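Local coordinates for protein Baccell_00875 (Bacteroides cellulosilyticus DSM 14838, PDB 5NO8) that probably cleaves L-rhamnose caps from the glucuronic acid of complex arabinogalactan proteins, acting as a polysaccharide lyase, at residues 122-133 / 229-240. Residues are numbered along the deposited sequence; the frame is centred on the assembly and turned at random. Where two conformers were deposited one is given.
Sequences DLVEEYSFTNEG and PGESYSLEWHVF
Tyr127 turns the edge of its ring toward a face of Trp237 in an offset edge-to-face pair, the planes 65° apart and CE1 of Tyr127 lying 3.7 Å from CZ2 of Trp237. On the same side of the sheet, Leu235 lies alongside Tyr127, its CD2 4.2 Å from CD1 of Tyr127, and Leu123 lies alongside Val239; Val144 of strand 137-145 packs on both Tyr127 and Trp237. Within this buried layer sits the carboxylate of Glu125. Its OE1 accepts a hydrogen bond from NE1 of Trp237 at 2.8 Å through the anti lone pair, while OH of Tyr127 meets it from above the carboxylate plane. The indole can reach it because CG of Trp237 stands between backbone N and carbonyl carbon (chi1 55°), which swings the ring toward the neighbouring strand. Trp72 also donates to OE1 and Arg116 forms a salt bridge with OE2, an environment that would favour the ionised acid. The two strands, 122-131 and 232-242, are the central antiparallel neighbours of an eight-stranded sheet, joined by regularly alternating hydrogen-bonded and non-hydrogen-bonded pairs from Leu123–Val239 to Thr130–Ser232. The opposite face is more polar. There Val124 lays CG2 over the middle of the His238 ring, a CH-pi contact 3.6 Å from the centroid. The carboxylates of Glu126 and Glu236, probably both charged, come to 4.4 Å between their OE1 atoms; OE2 of Glu236 is hydrogen-bonded to Thr193. Toward the far end, in one of its two conformers, OG of Ser232 donates to O of Phe129 from well above the carbonyl plane, adding a second bond to an oxygen already held by N of Tyr233. Beyond it, N of Gly230 donates to O of Asn131, and OD1 of Asn131 accepts a hydrogen bond from N of Gly133 in an Asx turn.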
ATOM      1  N   ASP A 122      -0.788  21.107  21.358  1.00 21.17           N
ATOM      2  CA  ASP A 122       0.066  20.187  20.618  1.00 20.39           C
ATOM      3  C   ASP A 122       1.199  19.685  21.504  1.00 19.40           C
ATOM      4  O   ASP A 122       1.767  20.452  22.296  1.00 19.30           O
ATOM      5  CB  ASP A 122       0.607  20.877  19.393  1.00 23.74           C
ATOM      6  CG  ASP A 122      -0.525  21.337  18.435  1.00 26.60           C
ATOM      7  OD1 ASP A 122      -1.741  21.018  18.633  1.00 32.06           O
ATOM      8  OD2 ASP A 122      -0.191  22.007  17.469  1.00 29.24           O
ATOM      9  N   LEU A 123       1.515  18.407  21.356  1.00 16.76           N
ATOM     10  CA  LEU A 123       2.634  17.815  22.065  1.00 16.52           C
ATOM     11  C   LEU A 123       3.895  18.129  21.253  1.00 17.06           C
ATOM     12  O   LEU A 123       3.969  17.779  20.073  1.00 17.66           O
ATOM     13  CB  LEU A 123       2.466  16.315  22.185  1.00 16.99           C
ATOM     14  CG  LEU A 123       3.684  15.476  22.588  1.00 17.18           C
ATOM     15  CD1 LEU A 123       4.232  15.839  23.963  1.00 17.38           C
ATOM     16  CD2 LEU A 123       3.368  13.995  22.425  1.00 18.00           C
ATOM     17  N   VAL A 124       4.864  18.774  21.887  1.00 15.58           N
ATOM     18  CA  VAL A 124       6.150  19.033  21.285  1.00 16.72           C
ATOM     19  C   VAL A 124       7.154  18.181  22.050  1.00 16.71           C
ATOM     20  O   VAL A 124       7.228  18.263  23.263  1.00 17.04           O
ATOM     21  CB  VAL A 124       6.501  20.523  21.334  1.00 17.56           C
ATOM     22  CG1 VAL A 124       7.835  20.766  20.663  1.00 19.61           C
ATOM     23  CG2 VAL A 124       5.390  21.364  20.671  1.00 18.66           C
ATOM     24  N   GLU A 125       7.866  17.313  21.344  1.00 15.69           N
ATOM     25  CA  GLU A 125       8.912  16.494  21.934  1.00 16.15           C
ATOM     26  C   GLU A 125      10.238  16.822  21.314  1.00 16.55           C
ATOM     27  O   GLU A 125      10.340  16.875  20.088  1.00 15.27           O
ATOM     28  CB  GLU A 125       8.645  15.023  21.668  1.00 17.31           C
ATOM     29  CG  GLU A 125       7.310  14.526  22.134  1.00 17.47           C
ATOM     30  CD  GLU A 125       7.349  13.019  22.293  1.00 19.84           C
ATOM     31  OE1 GLU A 125       7.515  12.319  21.254  1.00 19.60           O
ATOM     32  OE2 GLU A 125       7.309  12.517  23.451  1.00 20.55           O
ATOM     33  N   GLU A 126      11.245  17.027  22.156  1.00 15.84           N
ATOM     34  CA  GLU A 126      12.608  17.289  21.708  1.00 18.64           C
ATOM     35  C   GLU A 126      13.475  16.146  22.235  1.00 18.09           C
ATOM     36  O   GLU A 126      13.485  15.898  23.440  1.00 17.54           O
ATOM     37  CB  GLU A 126      13.049  18.637  22.246  1.00 22.92           C
ATOM     38  CG  GLU A 126      14.406  19.138  21.799  1.00 29.28           C
ATOM     39  CD  GLU A 126      14.825  20.395  22.570  1.00 32.95           C
ATOM     40  OE1 GLU A 126      13.987  21.298  22.821  1.00 38.53           O
ATOM     41  OE2 GLU A 126      16.001  20.454  22.952  1.00 41.59           O
ATOM     42  N   TYR A 127      14.145  15.440  21.327  1.00 15.82           N
ATOM     43  CA  TYR A 127      15.085  14.359  21.640  1.00 17.09           C
ATOM     44  C   TYR A 127      16.484  14.902  21.359  1.00 19.30           C
ATOM     45  O   TYR A 127      16.732  15.457  20.277  1.00 20.63           O
ATOM     46  CB  TYR A 127      14.857  13.127  20.756  1.00 17.20           C
ATOM     47  CG  TYR A 127      13.520  12.478  20.917  1.00 17.01           C
ATOM     48  CD1 TYR A 127      12.387  13.047  20.357  1.00 17.35           C
ATOM     49  CD2 TYR A 127      13.374  11.283  21.603  1.00 17.06           C
ATOM     50  CE1 TYR A 127      11.144  12.461  20.503  1.00 18.10           C
ATOM     51  CE2 TYR A 127      12.142  10.691  21.748  1.00 17.52           C
ATOM     52  CZ  TYR A 127      11.017  11.296  21.215  1.00 18.58           C
ATOM     53  OH  TYR A 127       9.766  10.716  21.361  1.00 20.64           O
ATOM     54  N   SER A 128      17.394  14.815  22.323  1.00 18.31           N
ATOM     55  CA  SER A 128      18.757  15.176  22.048  1.00 18.45           C
ATOM     56  C   SER A 128      19.630  13.984  22.367  1.00 17.74           C
ATOM     57  O   SER A 128      19.441  13.351  23.414  1.00 17.06           O
ATOM     58  CB  SER A 128      19.172  16.403  22.835  1.00 21.56           C
ATOM     59  OG  SER A 128      19.043  16.127  24.187  1.00 26.08           O
ATOM     60  N   PHE A 129      20.572  13.712  21.475  1.00 14.94           N
ATOM     61  CA  PHE A 129      21.511  12.605  21.600  1.00 15.41           C
ATOM     62  C   PHE A 129      22.877  13.235  21.735  1.00 15.34           C
ATOM     63  O   PHE A 129      23.327  13.921  20.813  1.00 14.63           O
ATOM     64  CB  PHE A 129      21.456  11.721  20.365  1.00 14.68           C
ATOM     65  CG  PHE A 129      20.112  11.113  20.125  1.00 14.91           C
ATOM     66  CD1 PHE A 129      19.105  11.851  19.519  1.00 14.92           C
ATOM     67  CD2 PHE A 129      19.830   9.827  20.548  1.00 15.71           C
ATOM     68  CE1 PHE A 129      17.870  11.312  19.309  1.00 15.48           C
ATOM     69  CE2 PHE A 129      18.569   9.278  20.354  1.00 15.76           C
ATOM     70  CZ  PHE A 129      17.585  10.026  19.740  1.00 15.57           C
ATOM     71  N   THR A 130      23.538  13.023  22.871  1.00 14.35           N
ATOM     72  CA  THR A 130      24.822  13.660  23.137  1.00 15.21           C
ATOM     73  C   THR A 130      25.905  12.622  23.392  1.00 14.54           C
ATOM     74  O   THR A 130      25.695  11.703  24.156  1.00 13.75           O
ATOM     75  CB  THR A 130      24.737  14.618  24.344  1.00 16.89           C
ATOM     76  OG1 THR A 130      23.648  15.529  24.124  1.00 17.77           O
ATOM     77  CG2 THR A 130      26.036  15.390  24.516  1.00 17.99           C
ATOM     78  N   ASN A 131      27.061  12.804  22.764  1.00 14.12           N
ATOM     79  CA  ASN A 131      28.231  12.003  23.068  1.00 14.47           C
ATOM     80  C   ASN A 131      28.917  12.587  24.293  1.00 14.98           C
ATOM     81  O   ASN A 131      29.599  13.603  24.209  1.00 15.89           O
ATOM     82  CB  ASN A 131      29.191  11.950  21.892  1.00 13.78           C
ATOM     83  CG  ASN A 131      30.412  11.095  22.166  1.00 13.82           C
ATOM     84  OD1 ASN A 131      30.483  10.383  23.179  1.00 15.32           O
ATOM     85  ND2 ASN A 131      31.370  11.153  21.271  1.00 13.72           N
ATOM     86  N   GLU A 132      28.729  11.914  25.427  1.00 16.18           N
ATOM     87  CA  GLU A 132      29.384  12.297  26.699  1.00 18.53           C
ATOM     88  C   GLU A 132      30.721  11.590  26.941  1.00 19.97           C
ATOM     89  O   GLU A 132      31.330  11.729  28.012  1.00 19.74           O
ATOM     90  CB  GLU A 132      28.420  12.005  27.859  1.00 20.04           C
ATOM     91  CG  GLU A 132      27.160  12.841  27.844  1.00 23.25           C
ATOM     92  CD  GLU A 132      27.396  14.322  28.120  1.00 29.68           C
ATOM     93  OE1 GLU A 132      28.449  14.686  28.680  1.00 36.95           O
ATOM     94  OE2 GLU A 132      26.506  15.131  27.798  1.00 37.69           O
ATOM     95  N   GLY A 133      31.179  10.822  25.963  1.00 20.25           N
ATOM     96  CA  GLY A 133      32.416  10.072  26.070  1.00 21.64           C
ATOM     97  C   GLY A 133      33.652  10.865  25.701  1.00 22.91           C
ATOM     98  O   GLY A 133      33.571  12.051  25.405  1.00 23.19           O
ATOM     99  N   PRO A 229      33.197  14.231  20.864  1.00 17.91           N
ATOM    100  CA  PRO A 229      32.881  14.414  22.282  1.00 17.64           C
ATOM    101  C   PRO A 229      32.201  15.750  22.562  1.00 16.95           C
ATOM    102  O   PRO A 229      32.615  16.762  22.038  1.00 18.13           O
ATOM    103  CB  PRO A 229      34.262  14.388  22.937  1.00 18.45           C
ATOM    104  CG  PRO A 229      34.990  13.412  22.091  1.00 18.37           C
ATOM    105  CD  PRO A 229      34.588  13.792  20.688  1.00 18.67           C
ATOM    106  N   GLY A 230      31.133  15.714  23.324  1.00 16.96           N
ATOM    107  CA  GLY A 230      30.344  16.900  23.637  1.00 18.21           C
ATOM    108  C   GLY A 230      29.327  17.332  22.588  1.00 18.79           C
ATOM    109  O   GLY A 230      28.522  18.226  22.880  1.00 21.81           O
ATOM    110  N   GLU A 231      29.323  16.705  21.404  1.00 16.80           N
ATOM    111  CA  GLU A 231      28.421  17.078  20.322  1.00 17.21           C
ATOM    112  C   GLU A 231      27.096  16.383  20.469  1.00 15.46           C
ATOM    113  O   GLU A 231      27.029  15.257  20.999  1.00 15.05           O
ATOM    114  CB  GLU A 231      28.969  16.701  18.959  1.00 19.21           C
ATOM    115  CG  GLU A 231      30.122  17.560  18.499  1.00 23.85           C
ATOM    116  CD  GLU A 231      30.460  17.377  17.022  1.00 27.61           C
ATOM    117  OE1 GLU A 231      31.113  18.323  16.530  1.00 32.39           O
ATOM    118  OE2 GLU A 231      30.097  16.330  16.363  1.00 25.20           O
ATOM    119  N   SER A 232      26.051  17.037  19.975  0.50 15.56           N
ATOM    120  CA  SER A 232      24.709  16.548  20.084  0.50 15.82           C
ATOM    121  C   SER A 232      24.064  16.501  18.704  0.50 14.99           C
ATOM    122  O   SER A 232      24.559  17.118  17.749  0.50 14.20           O
ATOM    123  CB  SER A 232      23.905  17.453  21.017  0.50 17.24           C
ATOM    124  OG  SER A 232      22.773  16.778  21.513  0.50 19.26           O
ATOM    125  N   TYR A 233      23.021  15.683  18.609  1.00 14.03           N
ATOM    126  CA  TYR A 233      22.046  15.724  17.517  1.00 14.42           C
ATOM    127  C   TYR A 233      20.668  15.919  18.149  1.00 14.36           C
ATOM    128  O   TYR A 233      20.339  15.257  19.152  1.00 14.31           O
ATOM    129  CB  TYR A 233      22.079  14.432  16.738  1.00 14.01           C
ATOM    130  CG  TYR A 233      21.136  14.465  15.559  1.00 14.25           C
ATOM    131  CD1 TYR A 233      21.490  15.152  14.397  1.00 15.77           C
ATOM    132  CD2 TYR A 233      19.891  13.864  15.623  1.00 15.11           C
ATOM    133  CE1 TYR A 233      20.626  15.214  13.300  1.00 16.15           C
ATOM    134  CE2 TYR A 233      19.005  13.928  14.534  1.00 15.35           C
ATOM    135  CZ  TYR A 233      19.403  14.589  13.370  1.00 15.36           C
ATOM    136  OH  TYR A 233      18.551  14.668  12.288  1.00 16.19           O
ATOM    137  N   SER A 234      19.872  16.825  17.583  0.50 14.67           N
ATOM    138  CA  SER A 234      18.528  17.081  18.065  0.50 15.70           C
ATOM    139  C   SER A 234      17.455  16.748  17.029  0.50 15.14           C
ATOM    140  O   SER A 234      17.566  17.084  15.852  0.50 14.82           O
ATOM    141  CB  SER A 234      18.338  18.531  18.516  0.50 17.30           C
ATOM    142  OG  SER A 234      19.068  19.417  17.696  0.50 19.56           O
ATOM    143  N   LEU A 235      16.412  16.106  17.517  1.00 14.87           N
ATOM    144  CA  LEU A 235      15.225  15.813  16.735  1.00 14.83           C
ATOM    145  C   LEU A 235      14.057  16.395  17.523  1.00 16.25           C
ATOM    146  O   LEU A 235      13.936  16.150  18.724  1.00 14.87           O
ATOM    147  CB  LEU A 235      15.063  14.332  16.606  1.00 16.59           C
ATOM    148  CG  LEU A 235      13.740  13.811  16.053  1.00 16.94           C
ATOM    149  CD1 LEU A 235      13.659  14.051  14.561  1.00 17.27           C
ATOM    150  CD2 LEU A 235      13.549  12.349  16.407  1.00 18.61           C
ATOM    151  N   GLU A 236      13.174  17.109  16.825  1.00 14.82           N
ATOM    152  CA  GLU A 236      11.994  17.639  17.447  1.00 15.37           C
ATOM    153  C   GLU A 236      10.796  17.358  16.540  1.00 15.17           C
ATOM    154  O   GLU A 236      10.885  17.476  15.322  1.00 14.38           O
ATOM    155  CB  GLU A 236      12.165  19.141  17.670  1.00 17.64           C
ATOM    156  CG  GLU A 236      10.979  19.820  18.324  1.00 20.08           C
ATOM    157  CD  GLU A 236      11.097  21.340  18.322  1.00 24.12           C
ATOM    158  OE1 GLU A 236      11.340  21.889  19.412  1.00 27.99           O
ATOM    159  OE2 GLU A 236      10.968  21.979  17.243  1.00 28.03           O
ATOM    160  N   TRP A 237       9.670  17.021  17.132  1.00 13.67           N
ATOM    161  CA  TRP A 237       8.455  16.969  16.356  1.00 13.83           C
ATOM    162  C   TRP A 237       7.274  17.474  17.157  1.00 14.35           C
ATOM    163  O   TRP A 237       7.358  17.561  18.383  1.00 14.03           O
ATOM    164  CB  TRP A 237       8.206  15.576  15.816  1.00 13.05           C
ATOM    165  CG  TRP A 237       8.168  14.419  16.821  1.00 13.47           C
ATOM    166  CD1 TRP A 237       7.511  14.363  18.015  1.00 13.78           C
ATOM    167  CD2 TRP A 237       8.783  13.140  16.655  1.00 13.72           C
ATOM    168  NE1 TRP A 237       7.698  13.152  18.607  1.00 13.86           N
ATOM    169  CE2 TRP A 237       8.472  12.374  17.792  1.00 14.15           C
ATOM    170  CE3 TRP A 237       9.539  12.560  15.641  1.00 14.54           C
ATOM    171  CZ2 TRP A 237       8.897  11.056  17.944  1.00 14.34           C
ATOM    172  CZ3 TRP A 237       9.979  11.243  15.804  1.00 14.54           C
ATOM    173  CH2 TRP A 237       9.664  10.525  16.944  1.00 14.31           C
ATOM    174  N   HIS A 238       6.205  17.811  16.431  1.00 14.40           N
ATOM    175  CA  HIS A 238       4.932  18.223  17.005  1.00 15.14           C
ATOM    176  C   HIS A 238       3.909  17.147  16.679  1.00 15.99           C
ATOM    177  O   HIS A 238       3.831  16.739  15.517  1.00 16.35           O
ATOM    178  CB  HIS A 238       4.455  19.482  16.346  1.00 16.70           C
ATOM    179  CG  HIS A 238       5.210  20.699  16.735  1.00 18.29           C
ATOM    180  ND1 HIS A 238       4.576  21.872  17.070  1.00 20.47           N
ATOM    181  CD2 HIS A 238       6.536  20.938  16.851  1.00 20.17           C
ATOM    182  CE1 HIS A 238       5.481  22.794  17.365  1.00 20.76           C
ATOM    183  NE2 HIS A 238       6.679  22.259  17.222  1.00 20.63           N
ATOM    184  N   VAL A 239       3.156  16.706  17.691  1.00 15.02           N
ATOM    185  CA  VAL A 239       2.058  15.766  17.560  1.00 15.59           C
ATOM    186  C   VAL A 239       0.767  16.495  17.885  1.00 16.52           C
ATOM    187  O   VAL A 239       0.687  17.203  18.882  1.00 15.64           O
ATOM    188  CB  VAL A 239       2.258  14.556  18.475  1.00 15.99           C
ATOM    189  CG1 VAL A 239       1.072  13.612  18.371  1.00 17.02           C
ATOM    190  CG2 VAL A 239       3.550  13.850  18.112  1.00 16.20           C
ATOM    191  N   PHE A 240      -0.219  16.401  16.998  1.00 16.14           N
ATOM    192  CA  PHE A 240      -1.369  17.319  17.078  1.00 16.25           C
ATOM    193  C   PHE A 240      -2.596  16.735  16.394  1.00 16.47           C
ATOM    194  O   PHE A 240      -2.504  15.922  15.481  1.00 14.58           O
ATOM    195  CB  PHE A 240      -1.050  18.661  16.403  1.00 16.83           C
ATOM    196  CG  PHE A 240      -0.602  18.516  14.970  1.00 16.75           C
ATOM    197  CD1 PHE A 240       0.755  18.313  14.677  1.00 16.80           C
ATOM    198  CD2 PHE A 240      -1.509  18.563  13.918  1.00 16.98           C
ATOM    199  CE1 PHE A 240       1.184  18.168  13.372  1.00 17.38           C
ATOM    200  CE2 PHE A 240      -1.077  18.404  12.597  1.00 17.63           C
ATOM    201  CZ  PHE A 240       0.269  18.211  12.324  1.00 17.81           C
TER